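Local structure of putative ATP binding component of ABC-transporter (Escherichia coli, 2R5O) at the interface of chains A and B. The protein binds the O antigen polysaccharide through this C-terminal domain of Wzt, the ATP-binding component of an ABC transporter that exports the chain. Residues are numbered along the deposited sequence; one frame, centred on the assembly and turned at random. Chains: chain A/B, Putative ATP binding component of ABC-transporter.

All four contacts belong to one two-fold symmetric interface, in which each chain passes its C-terminal strand to the other by domain swapping. Contacts 1 and 3 follow the tail of chain A along strand 123-131 of chain B. Their C-alpha centres are about 8 Å apart and they share B:Phe128. Contact 2 is the reciprocal site, where the tail of chain B enters chain A, about 39 Å from contact 3. Contact 4 lies between the two ends, about 12 Å from contact 1 and 23 Å from contact 2, where the crossing segments meet. In the deposited assembly the exchange ties two immunoglobulin-like domains into a dimer.

Contact 1: the interface of chains A and B. Residues chain A 181-183; chain B 109, 127-130.
A:Ser183 pairs with B:Ser129 as an antiparallel beta bridge, and A:Ser182 leads into it. These three serines bury most of the surface here. The amide N of A:Ser183 donates to B:Ser129 O at 2.9 Å, with 162° at the hydrogen. The return bond runs from B:Ser129 N to A:Ser183 O at 3.1 Å. A:Ser183 O also accepts from the hydroxyl OG of A:Ser182 at 2.9 Å. The two donors reach this oxygen from opposite faces of its carbonyl plane. The A:Ser182 side chain has OG anti to the backbone N (chi1 -173°), which turns the hydroxyl toward the next residue's carbonyl. The same OG lies at the edge of the B:Phe128 ring, in its plane, and 3.4 Å from B:Phe128 CB. A:Ser182 CB also packs on the B:Leu130 methyl CD2 at 3.8 Å. The B:Ala109 methyl CB, at the end of helix 106-109, approaches A:Ser182 O at 3.6 Å. A:Ser183 OG makes at most a weak bond to B:Ser129 O. The site starts the swapped strand 183-186 of chain A along strand 123-131 of chain B, so backbone pairing joins the two domains.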
loop_
_atom_site.group_PDB
_atom_site.type_symbol
_atom_site.label_atom_id
_atom_site.label_comp_id
_atom_site.label_asym_id
_atom_site.label_seq_id
_atom_site.Cartn_x
_atom_site.Cartn_y
_atom_site.Cartn_z
ATOM N N LYS A 181 0.835 -4.419 -5.444
ATOM C CA LYS A 181 0.731 -5.826 -5.853
ATOM C C LYS A 181 0.154 -6.006 -7.252
ATOM O O LYS A 181 -0.679 -6.869 -7.501
ATOM C CB LYS A 181 -0.052 -6.634 -4.808
ATOM C CG LYS A 181 0.630 -6.633 -3.452
ATOM C CD LYS A 181 0.030 -7.590 -2.419
ATOM C CE LYS A 181 0.223 -9.057 -2.799
ATOM N NZ LYS A 181 -0.640 -9.957 -1.994
ATOM N N SER A 182 0.656 -5.247 -8.200
ATOM C CA SER A 182 0.142 -5.345 -9.551
ATOM C C SER A 182 0.447 -6.698 -10.164
ATOM O O SER A 182 1.536 -7.265 -9.961
ATOM C CB SER A 182 0.797 -4.282 -10.415
ATOM O OG SER A 182 0.223 -4.223 -11.727
ATOM N N SER A 183 -0.495 -7.191 -10.972
ATOM C CA SER A 183 -0.233 -8.277 -11.910
ATOM C C SER A 183 0.135 -7.679 -13.260
ATOM O O SER A 183 -0.003 -6.472 -13.478
ATOM C CB SER A 183 -1.402 -9.252 -12.009
ATOM O OG SER A 183 -2.536 -8.623 -12.531
ATOM N N ALA B 109 6.798 -7.735 -11.676
ATOM C CA ALA B 109 5.370 -8.065 -11.557
ATOM C C ALA B 109 4.906 -9.337 -12.256
ATOM O O ALA B 109 3.828 -9.856 -11.934
ATOM C CB ALA B 109 4.499 -6.885 -12.017
ATOM N N LYS B 127 -0.342 -4.624 -19.916
ATOM C CA LYS B 127 -1.429 -4.395 -18.977
ATOM C C LYS B 127 -0.971 -4.669 -17.564
ATOM O O LYS B 127 -0.555 -5.801 -17.251
ATOM C CB LYS B 127 -2.598 -5.309 -19.311
ATOM C CG LYS B 127 -3.785 -5.114 -18.373
ATOM C CD LYS B 127 -4.816 -6.237 -18.432
ATOM C CE LYS B 127 -5.776 -6.131 -19.571
ATOM N NZ LYS B 127 -6.830 -7.241 -19.460
ATOM N N PHE B 128 -1.091 -3.651 -16.711
ATOM C CA PHE B 128 -0.861 -3.785 -15.274
ATOM C C PHE B 128 -2.223 -3.726 -14.589
ATOM O O PHE B 128 -2.985 -2.790 -14.809
ATOM C CB PHE B 128 0.010 -2.631 -14.759
ATOM C CG PHE B 128 1.415 -2.656 -15.279
ATOM C CD1 PHE B 128 2.412 -3.306 -14.592
ATOM C CD2 PHE B 128 1.741 -2.026 -16.472
ATOM C CE1 PHE B 128 3.708 -3.350 -15.090
ATOM C CE2 PHE B 128 3.050 -2.074 -16.951
ATOM C CZ PHE B 128 4.003 -2.726 -16.251
ATOM N N SER B 129 -2.560 -4.719 -13.792
ATOM C CA SER B 129 -3.863 -4.785 -13.118
ATOM C C SER B 129 -3.650 -4.781 -11.612
ATOM O O SER B 129 -2.888 -5.601 -11.092
ATOM C CB SER B 129 -4.618 -6.049 -13.533
ATOM O OG SER B 129 -4.834 -6.101 -14.920
ATOM N N LEU B 130 -4.356 -3.916 -10.906
ATOM C CA LEU B 130 -4.188 -3.813 -9.476
ATOM C C LEU B 130 -5.411 -3.153 -8.881
ATOM O O LEU B 130 -6.106 -2.394 -9.554
ATOM C CB LEU B 130 -2.925 -3.028 -9.140
ATOM C CG LEU B 130 -2.831 -1.573 -9.620
ATOM C CD1 LEU B 130 -3.320 -0.568 -8.590
ATOM C CD2 LEU B 130 -1.405 -1.183 -10.011
#

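Contact 2: the interface of chains A and B. Residues chain A 89, 106, 114, 116, 126, 128; chain B 184, 186.
B:Phe184 inserts its ring among side chains of chain A, which meet it over a face and along its edges. A:Ser106 CB sits 3.6 Å above the centre of the ring, a CH-pi contact. A:Phe128 meets the ring in an edge-to-face arrangement, with planes 61° apart. Here B:Phe184 is the edge: its CD1 lies above the A:Phe128 face, offset toward the rim. With CG anti to the backbone N (chi1 178°), the B:Phe184 ring extends away from its own strand into chain A. A:Phe126 lies alongside it, pointing the same way, with CD1 3.8 Å from B:Phe184 CZ. A:Pro89 crosses at about a right angle and touches B:Phe184 CE1 with its CG at 3.6 Å. A:Ile116 comes from the opposite direction and brings its methyl CD1 to 3.8 Å from B:Phe184 CE2. A:Glu114 bends at chi2, and its carboxylate carbon CD lies in the ring plane at the edge, near B:Phe184 CD2. The hydroxyl OG of B:Ser186 donates to A:Glu114 OE1 at 3.2 Å, on the syn side but 24° out of the carboxylate plane. The other oxygen, A:Glu114 OE2, reaches B:Ser186 through water 1, which lies 2.7 Å from OE2 and 3.0 Å from B:Ser186 N. The pocket is formed by strands 86-95, 116-118 and 123-131, helix 106-109 and the loop residue A:Glu114. B:Phe184 of strand 183-185 lies antiparallel to A:Phe128 and extends the sheet of chain A.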
loop_
_atom_site.group_PDB
_atom_site.type_symbol
_atom_site.label_atom_id
_atom_site.label_comp_id
_atom_site.label_asym_id
_atom_site.label_seq_id
_atom_site.Cartn_x
_atom_site.Cartn_y
_atom_site.Cartn_z
ATOM N N PRO A 89 -10.000 -0.429 20.206
ATOM C CA PRO A 89 -8.563 -0.474 19.978
ATOM C C PRO A 89 -8.226 -0.026 18.572
ATOM O O PRO A 89 -9.039 -0.190 17.667
ATOM C CB PRO A 89 -8.211 -1.941 20.168
ATOM C CG PRO A 89 -9.470 -2.653 19.883
ATOM C CD PRO A 89 -10.596 -1.771 20.309
ATOM N N SER A 106 -10.976 -1.092 15.628
ATOM C CA SER A 106 -11.843 -2.246 15.597
ATOM C C SER A 106 -13.101 -2.005 14.788
ATOM O O SER A 106 -13.605 -2.920 14.124
ATOM C CB SER A 106 -12.203 -2.702 17.002
ATOM O OG SER A 106 -12.754 -1.644 17.761
ATOM N N GLU A 114 -17.812 -5.259 14.978
ATOM C CA GLU A 114 -17.364 -5.385 16.359
ATOM C C GLU A 114 -17.919 -4.301 17.253
ATOM O O GLU A 114 -17.792 -3.107 16.935
ATOM C CB GLU A 114 -15.831 -5.277 16.405
ATOM C CG GLU A 114 -15.130 -6.448 15.745
ATOM C CD GLU A 114 -14.995 -7.681 16.614
ATOM O OE1 GLU A 114 -15.109 -7.574 17.856
ATOM O OE2 GLU A 114 -14.734 -8.753 16.044
ATOM N N ILE A 116 -17.433 -3.936 21.483
ATOM C CA ILE A 116 -16.744 -4.556 22.602
ATOM C C ILE A 116 -17.054 -3.824 23.904
ATOM O O ILE A 116 -16.715 -2.662 24.062
ATOM C CB ILE A 116 -15.218 -4.552 22.366
ATOM C CG1 ILE A 116 -14.879 -5.088 20.952
ATOM C CG2 ILE A 116 -14.531 -5.385 23.425
ATOM C CD1 ILE A 116 -13.503 -4.721 20.465
ATOM N N PHE A 126 -6.448 -7.797 21.990
ATOM C CA PHE A 126 -6.998 -7.442 20.686
ATOM C C PHE A 126 -5.960 -7.673 19.621
ATOM O O PHE A 126 -4.789 -7.361 19.828
ATOM C CB PHE A 126 -7.410 -5.971 20.700
ATOM C CG PHE A 126 -8.363 -5.626 21.818
ATOM C CD1 PHE A 126 -9.639 -6.178 21.879
ATOM C CD2 PHE A 126 -7.954 -4.821 22.852
ATOM C CE1 PHE A 126 -10.505 -5.857 22.930
ATOM C CE2 PHE A 126 -8.814 -4.472 23.894
ATOM C CZ PHE A 126 -10.080 -4.990 23.926
ATOM N N PHE A 128 -4.892 -7.270 15.473
ATOM C CA PHE A 128 -5.029 -6.763 14.101
ATOM C C PHE A 128 -4.093 -7.613 13.241
ATOM O O PHE A 128 -2.899 -7.693 13.529
ATOM C CB PHE A 128 -4.599 -5.291 14.014
ATOM C CG PHE A 128 -5.532 -4.356 14.724
ATOM C CD1 PHE A 128 -6.556 -3.762 14.027
ATOM C CD2 PHE A 128 -5.377 -4.074 16.062
ATOM C CE1 PHE A 128 -7.432 -2.914 14.653
ATOM C CE2 PHE A 128 -6.259 -3.217 16.697
ATOM C CZ PHE A 128 -7.267 -2.648 15.998
ATOM N N PHE B 184 -9.656 -7.903 12.287
ATOM C CA PHE B 184 -9.675 -7.624 13.716
ATOM C C PHE B 184 -10.336 -8.765 14.479
ATOM O O PHE B 184 -11.368 -9.268 14.055
ATOM C CB PHE B 184 -10.435 -6.335 14.026
ATOM C CG PHE B 184 -10.510 -6.072 15.484
ATOM C CD1 PHE B 184 -9.444 -5.533 16.150
ATOM C CD2 PHE B 184 -11.604 -6.471 16.210
ATOM C CE1 PHE B 184 -9.479 -5.350 17.492
ATOM C CE2 PHE B 184 -11.660 -6.313 17.550
ATOM C CZ PHE B 184 -10.579 -5.733 18.208
ATOM N N SER B 186 -11.116 -10.107 18.697
ATOM C CA SER B 186 -11.156 -9.921 20.141
ATOM C C SER B 186 -11.429 -11.272 20.803
ATOM O O SER B 186 -11.233 -11.418 22.012
ATOM C CB SER B 186 -12.280 -8.940 20.533
ATOM O OG SER B 186 -13.565 -9.343 20.056
HETATM O O HOH W 1 -13.595 -10.972 17.190
#

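Contact 3: the interface of chains A and B. Residues chain A 184, 186; chain B 89, 106, 110, 116, 126, 128.
A:Phe184 buries 91 Å² against chain B, and A:Ser186 and B:Ile116 bury the next most. The A:Phe184 ring carries B:Ser106 CB over one face, offset toward the rim and 3.6 Å from A:Phe184 CZ, a CH-pi contact. B:Ser110 OG lies close to ring atom CD2 of A:Phe184. This hydroxyl donates to B:Ser106 O at 2.7 Å. That bond links the loop after helix 106-109 back to the helix and fixes the hydroxyl beside the phenyl group. B:Ile116 points against the ring from the opposite direction, with its methyl CD1 3.8 Å from A:Phe184 CE2. The B:Ile116 branch CG1 is anti to the carbonyl carbon (chi1 -58°), and its chain runs out nearly straight at chi2 to place that methyl there. B:Pro89 crosses at about a right angle and touches A:Phe184 CE1 with CG at 3.6 Å. B:Phe128 offers its ring face to A:Phe184 CD1, and the two planes stand 59° apart. Further along the tail, A:Ser186 CB meets the rim of the B:Phe126 ring at CD1, 3.5 Å away. B:Pro89 CG, from the same chain as that ring, covers one of its faces. The tail is strand 183-186 of chain A. It runs antiparallel to strand 123-131 of chain B, with bridges at B:Phe128 and B:Phe126, and its phenyl group fills a pocket beneath helix 106-109.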
loop_
_atom_site.group_PDB
_atom_site.type_symbol
_atom_site.label_atom_id
_atom_site.label_comp_id
_atom_site.label_asym_id
_atom_site.label_seq_id
_atom_site.Cartn_x
_atom_site.Cartn_y
_atom_site.Cartn_z
ATOM N N PHE A 184 0.584 -8.517 -14.182
ATOM C CA PHE A 184 1.083 -8.051 -15.458
ATOM C C PHE A 184 0.734 -9.044 -16.548
ATOM O O PHE A 184 0.899 -10.243 -16.352
ATOM C CB PHE A 184 2.594 -7.884 -15.424
ATOM C CG PHE A 184 3.163 -7.527 -16.746
ATOM C CD1 PHE A 184 3.105 -6.202 -17.197
ATOM C CD2 PHE A 184 3.677 -8.499 -17.599
ATOM C CE1 PHE A 184 3.582 -5.864 -18.416
ATOM C CE2 PHE A 184 4.160 -8.144 -18.842
ATOM C CZ PHE A 184 4.102 -6.825 -19.241
ATOM N N SER A 186 0.846 -9.233 -21.204
ATOM C CA SER A 186 1.116 -8.524 -22.459
ATOM C C SER A 186 0.365 -9.153 -23.613
ATOM O O SER A 186 0.093 -10.361 -23.588
ATOM C CB SER A 186 2.608 -8.490 -22.750
ATOM O OG SER A 186 3.130 -9.782 -22.880
ATOM N N PRO B 89 8.265 -2.996 -19.856
ATOM C CA PRO B 89 7.356 -1.899 -19.518
ATOM C C PRO B 89 7.291 -1.672 -18.027
ATOM O O PRO B 89 7.449 -2.615 -17.222
ATOM C CB PRO B 89 6.020 -2.370 -20.050
ATOM C CG PRO B 89 6.108 -3.843 -19.941
ATOM C CD PRO B 89 7.521 -4.212 -20.213
ATOM N N SER B 106 7.557 -5.170 -15.673
ATOM C CA SER B 106 7.283 -6.555 -16.011
ATOM C C SER B 106 8.244 -7.568 -15.328
ATOM O O SER B 106 7.826 -8.669 -14.987
ATOM C CB SER B 106 7.264 -6.772 -17.511
ATOM O OG SER B 106 8.533 -6.475 -18.066
ATOM N N SER B 110 5.694 -9.841 -13.202
ATOM C CA SER B 110 5.295 -11.026 -13.940
ATOM C C SER B 110 5.460 -12.250 -13.077
ATOM O O SER B 110 6.396 -12.354 -12.283
ATOM C CB SER B 110 6.135 -11.190 -15.194
ATOM O OG SER B 110 5.862 -10.161 -16.122
ATOM N N ILE B 116 10.288 -10.679 -22.627
ATOM C CA ILE B 116 9.386 -10.279 -23.706
ATOM C C ILE B 116 10.263 -9.818 -24.849
ATOM O O ILE B 116 11.024 -8.868 -24.686
ATOM C CB ILE B 116 8.452 -9.110 -23.276
ATOM C CG1 ILE B 116 7.624 -9.506 -22.054
ATOM C CG2 ILE B 116 7.573 -8.688 -24.441
ATOM C CD1 ILE B 116 6.946 -8.314 -21.375
ATOM N N PHE B 126 0.644 -3.638 -23.113
ATOM C CA PHE B 126 1.068 -4.147 -21.816
ATOM C C PHE B 126 0.055 -3.705 -20.783
ATOM O O PHE B 126 -0.345 -2.542 -20.772
ATOM C CB PHE B 126 2.460 -3.610 -21.481
ATOM C CG PHE B 126 3.470 -3.918 -22.537
ATOM C CD1 PHE B 126 3.873 -5.225 -22.742
ATOM C CD2 PHE B 126 3.986 -2.938 -23.331
ATOM C CE1 PHE B 126 4.796 -5.537 -23.736
ATOM C CE2 PHE B 126 4.937 -3.237 -24.319
ATOM C CZ PHE B 126 5.347 -4.539 -24.511
ATOM N N PHE B 128 -1.091 -3.651 -16.711
ATOM C CA PHE B 128 -0.861 -3.785 -15.274
ATOM C C PHE B 128 -2.223 -3.726 -14.589
ATOM O O PHE B 128 -2.985 -2.790 -14.809
ATOM C CB PHE B 128 0.010 -2.631 -14.759
ATOM C CG PHE B 128 1.415 -2.656 -15.279
ATOM C CD1 PHE B 128 2.412 -3.306 -14.592
ATOM C CD2 PHE B 128 1.741 -2.026 -16.472
ATOM C CE1 PHE B 128 3.708 -3.350 -15.090
ATOM C CE2 PHE B 128 3.050 -2.074 -16.951
ATOM C CZ PHE B 128 4.003 -2.726 -16.251
#

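Contact 4: the interface of chains A and B. Residues chain A 133, 178-180; chain B 102, 133-134, 178.
The segment 178-180 of chain A, a loop leading to its swapped strand, meets strand 100-105 of chain B and the chain B loops holding B:Leu134 and B:Ile178. The two Ile178 side chains reach toward each other tip to tip, with their CG2 methyls 3.7 Å apart. They take different rotamers, so this meeting point departs from exact two-fold symmetry. In A:Ile178, CG1 lies between the backbone N and the carbonyl carbon (chi1 56°). In B:Ile178, CG1 is anti to the backbone N (chi1 -178°), and its CD1 passes beside A:Ile178 CB at 3.9 Å. A:Leu180 slides past B:Ile178 in the opposite direction, with A:Leu180 CD2 4.0 Å from B:Ile178 CD1. Its other methyl, CD1, and its CB lie against the B:Tyr102 ring, CB being 3.8 Å from CD2 of the tyrosine. The backbone N of A:Leu180 sits above one face of this ring, offset toward the rim. The carbonyl O of A:Ile178 lies 3.4 Å from B:Tyr102 CB. A:Asp179 brings a carboxylate oxygen, OD1, to 3.4 Å from B:Tyr102 CE1, with the carboxylate and ring planes 24° apart. The isoleucines and leucines pack where the two tails pass each other. Their tightest methyl pair is A:Ile178 CD1 against B:Leu134 CD2, at 3.5 Å.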
loop_
_atom_site.group_PDB
_atom_site.type_symbol
_atom_site.label_atom_id
_atom_site.label_comp_id
_atom_site.label_asym_id
_atom_site.label_seq_id
_atom_site.Cartn_x
_atom_site.Cartn_y
_atom_site.Cartn_z
ATOM N N ASP A 133 2.263 -4.853 3.368
ATOM C CA ASP A 133 2.436 -4.542 1.917
ATOM C C ASP A 133 3.236 -3.209 1.749
ATOM O O ASP A 133 2.720 -2.204 1.268
ATOM C CB ASP A 133 1.054 -4.490 1.227
ATOM C CG ASP A 133 0.390 -5.846 1.058
ATOM O OD1 ASP A 133 1.042 -6.885 1.217
ATOM O OD2 ASP A 133 -0.828 -5.897 0.750
ATOM N N ILE A 178 4.775 1.788 -0.803
ATOM C CA ILE A 178 3.622 0.899 -0.614
ATOM C C ILE A 178 3.502 -0.065 -1.783
ATOM O O ILE A 178 3.680 0.305 -2.945
ATOM C CB ILE A 178 2.336 1.718 -0.425
ATOM C CG1 ILE A 178 2.071 2.700 -1.574
ATOM C CG2 ILE A 178 2.419 2.477 0.894
ATOM C CD1 ILE A 178 0.646 3.149 -1.688
ATOM N N ASP A 179 3.166 -1.308 -1.471
ATOM C CA ASP A 179 3.075 -2.344 -2.480
ATOM C C ASP A 179 1.623 -2.541 -2.904
ATOM O O ASP A 179 0.836 -3.136 -2.159
ATOM C CB ASP A 179 3.658 -3.652 -1.984
ATOM C CG ASP A 179 3.883 -4.645 -3.079
ATOM O OD1 ASP A 179 3.487 -4.423 -4.237
ATOM O OD2 ASP A 179 4.504 -5.680 -2.767
ATOM N N LEU A 180 1.273 -2.072 -4.099
ATOM C CA LEU A 180 -0.063 -2.264 -4.643
ATOM C C LEU A 180 -0.228 -3.618 -5.356
ATOM O O LEU A 180 -1.297 -3.938 -5.837
ATOM C CB LEU A 180 -0.420 -1.115 -5.588
ATOM C CG LEU A 180 -0.602 0.222 -4.863
ATOM C CD1 LEU A 180 -0.767 1.347 -5.863
ATOM C CD2 LEU A 180 -1.794 0.190 -3.862
ATOM N N TYR B 102 4.444 3.913 -5.537
ATOM C CA TYR B 102 4.546 2.547 -6.050
ATOM C C TYR B 102 4.956 2.541 -7.496
ATOM O O TYR B 102 4.283 3.137 -8.332
ATOM C CB TYR B 102 3.193 1.848 -5.967
ATOM C CG TYR B 102 3.169 0.436 -6.546
ATOM C CD1 TYR B 102 3.870 -0.597 -5.949
ATOM C CD2 TYR B 102 2.475 0.153 -7.718
ATOM C CE1 TYR B 102 3.850 -1.855 -6.440
ATOM C CE2 TYR B 102 2.443 -1.141 -8.241
ATOM C CZ TYR B 102 3.126 -2.150 -7.586
ATOM O OH TYR B 102 3.051 -3.427 -8.091
ATOM N N ASP B 133 -6.200 0.694 -3.943
ATOM C CA ASP B 133 -6.537 0.753 -2.524
ATOM C C ASP B 133 -5.874 1.932 -1.838
ATOM O O ASP B 133 -5.333 1.828 -0.752
ATOM C CB ASP B 133 -6.144 -0.545 -1.848
ATOM C CG ASP B 133 -7.057 -1.675 -2.210
ATOM O OD1 ASP B 133 -8.296 -1.448 -2.267
ATOM O OD2 ASP B 133 -6.560 -2.821 -2.305
ATOM N N LEU B 134 -5.914 3.077 -2.487
ATOM C CA LEU B 134 -5.346 4.333 -2.003
ATOM C C LEU B 134 -6.386 5.197 -1.342
ATOM O O LEU B 134 -7.560 5.155 -1.683
ATOM C CB LEU B 134 -4.721 5.118 -3.141
ATOM C CG LEU B 134 -3.579 4.425 -3.879
ATOM C CD1 LEU B 134 -3.115 5.225 -5.056
ATOM C CD2 LEU B 134 -2.384 4.214 -2.961
ATOM N N ILE B 178 -2.577 4.016 2.196
ATOM C CA ILE B 178 -2.944 2.710 1.638
ATOM C C ILE B 178 -3.846 1.915 2.587
ATOM O O ILE B 178 -3.593 1.847 3.785
ATOM C CB ILE B 178 -1.687 1.843 1.286
ATOM C CG1 ILE B 178 -2.098 0.504 0.650
ATOM C CG2 ILE B 178 -0.788 1.653 2.495
ATOM C CD1 ILE B 178 -1.006 -0.313 -0.014
#